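PDB 1CXC: cytochrome c2 from Rhodobacter sphaeroides, which carries electrons through its covalently bound heme c, serving as donor to the oxidized bacteriochlorophyll in bacterial photophosphorylation. Local coordinates for residues His19-Asp24 and Ala115-Val120. Sequence-based numbering, arbitrary orientation.
Sequences HVIVDD and AYLQQV. With HEC (heme c), chain B.
Just past the CXXCH heme-attachment motif of this class I cytochrome c, Ile21 on strand 21-22 packs against the end of the C-terminal helix 107-120. One methyl group does the work: Ile21 CD1 lies 3.7 Å from Leu117 CD2, 4.1 Å from Tyr116 CE2 and, more loosely, 4.4 Å from Val120 CG2. These three side chains are one residue, then three residues apart along the helix, and they present a small apolar patch to the isoleucine. With CG1 anti to the carbonyl carbon (chi1 -58°) and the chain extended beyond it (chi2 172°), CD1 is carried well out from the strand to reach that patch. The Tyr116 ring receives it obliquely, while Val120 CG2 sits 3.8 Å above one face of the same ring, offset toward the rim. Tyr116 O accepts from both Gln119 N and Val120 N, which ties the backbone of this final turn together. Backbone hydrogen bonds join Ile21 to Ile29 and Ala30 of the antiparallel partner strand, and Ile29 also touches Tyr116 and Val120.

Two residues before Ile21, His19 turns toward the heme, and its NE2 binds the iron at 2.0 Å, with Met100 SD as the other axial ligand. At the far corner of the imidazole, ND1 is hydrogen-bonded to Pro38 O, a second-shell contact that helps, together with the iron, to hold the ring's orientation and probably strengthens its donation to the metal. Ile21 thus joins the segment after this histidine to helix 107-120, beside the axial pair typical of class I cytochromes c, a CXXCH histidine and a distal methionine.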
loop_
_atom_site.group_PDB
_atom_site.type_symbol
_atom_site.label_atom_id
_atom_site.label_comp_id
_atom_site.label_asym_id
_atom_site.label_seq_id
_atom_site.Cartn_x
_atom_site.Cartn_y
_atom_site.Cartn_z
ATOM N N HIS A 19 -7.365 -3.952 4.258
ATOM C CA HIS A 19 -6.344 -4.772 3.634
ATOM C C HIS A 19 -6.058 -6.063 4.391
ATOM O O HIS A 19 -5.977 -6.071 5.617
ATOM C CB HIS A 19 -5.033 -3.991 3.555
ATOM C CG HIS A 19 -5.087 -2.857 2.529
ATOM N ND1 HIS A 19 -4.893 -3.079 1.162
ATOM C CD2 HIS A 19 -5.193 -1.505 2.789
ATOM C CE1 HIS A 19 -4.891 -1.836 0.630
ATOM N NE2 HIS A 19 -5.049 -0.908 1.523
ATOM N N VAL A 20 -5.323 -6.914 3.710
ATOM C CA VAL A 20 -4.918 -8.183 4.248
ATOM C C VAL A 20 -3.542 -8.523 3.660
ATOM O O VAL A 20 -3.078 -7.774 2.809
ATOM C CB VAL A 20 -5.976 -9.153 3.726
ATOM C CG1 VAL A 20 -5.347 -10.208 2.854
ATOM C CG2 VAL A 20 -6.835 -9.708 4.840
ATOM N N ILE A 21 -2.694 -9.252 4.389
ATOM C CA ILE A 21 -1.415 -9.718 3.852
ATOM C C ILE A 21 -1.452 -11.247 3.887
ATOM O O ILE A 21 -1.504 -11.829 4.975
ATOM C CB ILE A 21 -0.176 -9.216 4.651
ATOM C CG1 ILE A 21 -0.104 -7.698 4.711
ATOM C CG2 ILE A 21 1.119 -9.768 4.044
ATOM C CD1 ILE A 21 1.000 -7.199 5.667
ATOM N N VAL A 22 -1.834 -11.861 2.771
ATOM C CA VAL A 22 -1.933 -13.315 2.683
ATOM C C VAL A 22 -0.867 -13.802 1.713
ATOM O O VAL A 22 -0.857 -13.392 0.559
ATOM C CB VAL A 22 -3.335 -13.687 2.164
ATOM C CG1 VAL A 22 -3.412 -15.169 1.865
ATOM C CG2 VAL A 22 -4.398 -13.284 3.178
ATOM N N ASP A 23 -0.071 -14.810 2.053
ATOM C CA ASP A 23 0.966 -15.202 1.117
ATOM C C ASP A 23 0.530 -16.164 0.031
ATOM O O ASP A 23 -0.652 -16.415 -0.182
ATOM C CB ASP A 23 2.160 -15.738 1.866
ATOM C CG ASP A 23 1.928 -17.103 2.492
ATOM O OD1 ASP A 23 1.044 -17.840 2.053
ATOM O OD2 ASP A 23 2.697 -17.443 3.388
ATOM N N ASP A 24 1.464 -16.530 -0.841
ATOM C CA ASP A 24 1.112 -17.381 -1.950
ATOM C C ASP A 24 0.711 -18.796 -1.603
ATOM O O ASP A 24 0.123 -19.470 -2.443
ATOM C CB ASP A 24 2.253 -17.383 -2.937
ATOM C CG ASP A 24 2.442 -16.011 -3.567
ATOM O OD1 ASP A 24 1.469 -15.260 -3.622
ATOM O OD2 ASP A 24 3.554 -15.690 -3.997
ATOM N N ALA A 115 8.873 -0.785 7.019
ATOM C CA ALA A 115 9.878 -1.714 7.488
ATOM C C ALA A 115 9.267 -3.079 7.825
ATOM O O ALA A 115 9.866 -4.137 7.587
ATOM C CB ALA A 115 10.552 -1.147 8.736
ATOM N N TYR A 116 8.017 -3.070 8.301
ATOM C CA TYR A 116 7.308 -4.298 8.622
ATOM C C TYR A 116 6.996 -5.060 7.329
ATOM O O TYR A 116 7.260 -6.252 7.196
ATOM C CB TYR A 116 6.024 -3.910 9.373
ATOM C CG TYR A 116 4.986 -5.013 9.522
ATOM C CD1 TYR A 116 5.323 -6.188 10.177
ATOM C CD2 TYR A 116 3.726 -4.843 8.994
ATOM C CE1 TYR A 116 4.400 -7.215 10.309
ATOM C CE2 TYR A 116 2.801 -5.858 9.118
ATOM C CZ TYR A 116 3.142 -7.036 9.773
ATOM O OH TYR A 116 2.216 -8.065 9.881
ATOM N N LEU A 117 6.676 -4.355 6.258
ATOM C CA LEU A 117 6.376 -5.006 4.986
ATOM C C LEU A 117 7.630 -5.579 4.353
ATOM O O LEU A 117 7.573 -6.550 3.617
ATOM C CB LEU A 117 5.723 -4.022 4.020
ATOM C CG LEU A 117 4.377 -3.464 4.436
ATOM C CD1 LEU A 117 3.957 -2.383 3.457
ATOM C CD2 LEU A 117 3.349 -4.576 4.538
ATOM N N GLN A 118 8.773 -4.944 4.552
ATOM C CA GLN A 118 10.005 -5.482 4.031
ATOM C C GLN A 118 10.363 -6.740 4.808
ATOM O O GLN A 118 11.267 -7.485 4.426
ATOM C CB GLN A 118 11.115 -4.452 4.162
ATOM C CG GLN A 118 11.064 -3.449 3.026
ATOM C CD GLN A 118 11.794 -3.960 1.778
ATOM O OE1 GLN A 118 12.366 -3.198 1.019
ATOM N NE2 GLN A 118 11.827 -5.257 1.516
ATOM N N GLN A 119 9.757 -6.957 5.982
ATOM C CA GLN A 119 10.048 -8.165 6.728
ATOM C C GLN A 119 9.083 -9.272 6.403
ATOM O O GLN A 119 9.483 -10.389 6.165
ATOM C CB GLN A 119 9.920 -7.977 8.231
ATOM C CG GLN A 119 10.875 -6.957 8.804
ATOM C CD GLN A 119 12.314 -7.356 8.598
ATOM O OE1 GLN A 119 12.697 -8.505 8.798
ATOM N NE2 GLN A 119 13.139 -6.423 8.138
ATOM N N VAL A 120 7.831 -8.981 6.127
ATOM C CA VAL A 120 6.910 -10.067 5.900
ATOM C C VAL A 120 6.238 -10.123 4.535
ATOM O O VAL A 120 5.455 -11.043 4.275
ATOM C CB VAL A 120 5.779 -10.008 6.962
ATOM C CG1 VAL A 120 6.306 -10.108 8.376
ATOM C CG2 VAL A 120 4.952 -8.741 6.804
HETATM FE FE HEC B . -4.934 1.092 1.288
HETATM C CHA HEC B . -4.553 0.747 -2.056
HETATM C CHB HEC B . -1.570 0.784 1.726
HETATM C CHC HEC B . -5.318 1.626 4.652
HETATM C CHD HEC B . -8.337 1.091 0.925
HETATM N NA HEC B . -3.378 0.859 0.093
HETATM C C1A HEC B . -3.401 0.746 -1.288
HETATM C C2A HEC B . -2.056 0.618 -1.820
HETATM C C3A HEC B . -1.210 0.656 -0.764
HETATM C C4A HEC B . -2.044 0.771 0.420
HETATM C CMA HEC B . 0.310 0.686 -0.844
HETATM C CAA HEC B . -1.656 0.387 -3.270
HETATM C CBA HEC B . -1.370 -1.087 -3.510
HETATM C CGA HEC B . -1.312 -1.525 -4.965
HETATM O O1A HEC B . -1.811 -2.590 -5.263
HETATM O O2A HEC B . -0.946 -0.711 -5.806
HETATM N NB HEC B . -3.717 1.203 2.834
HETATM C C1B HEC B . -2.350 0.968 2.849
HETATM C C2B HEC B . -1.823 1.029 4.202
HETATM C C3B HEC B . -2.858 1.347 5.041
HETATM C C4B HEC B . -4.032 1.437 4.179
HETATM C CMB HEC B . -0.361 0.787 4.599
HETATM C CAB HEC B . -2.773 1.609 6.439
HETATM C CBB HEC B . -2.010 2.742 6.983
HETATM N NC HEC B . -6.486 1.351 2.503
HETATM C C1C HEC B . -6.458 1.575 3.876
HETATM C C2C HEC B . -7.799 1.613 4.424
HETATM C C3C HEC B . -8.647 1.463 3.380
HETATM C C4C HEC B . -7.828 1.287 2.196
HETATM C CMC HEC B . -8.162 1.590 5.901
HETATM C CAC HEC B . -10.037 1.432 3.429
HETATM C CBC HEC B . -10.830 2.513 3.997
HETATM N ND HEC B . -6.166 0.932 -0.221
HETATM C C1D HEC B . -7.559 0.939 -0.212
HETATM C C2D HEC B . -8.093 0.868 -1.555
HETATM C C3D HEC B . -7.036 0.842 -2.398
HETATM C C4D HEC B . -5.847 0.851 -1.567
HETATM C CMD HEC B . -9.567 0.868 -1.955
HETATM C CAD HEC B . -7.088 1.081 -3.899
HETATM C CBD HEC B . -6.671 2.510 -4.245
HETATM C CGD HEC B . -7.180 3.017 -5.602
HETATM O O1D HEC B . -7.106 4.214 -5.839
HETATM O O2D HEC B . -7.311 2.217 -6.513
#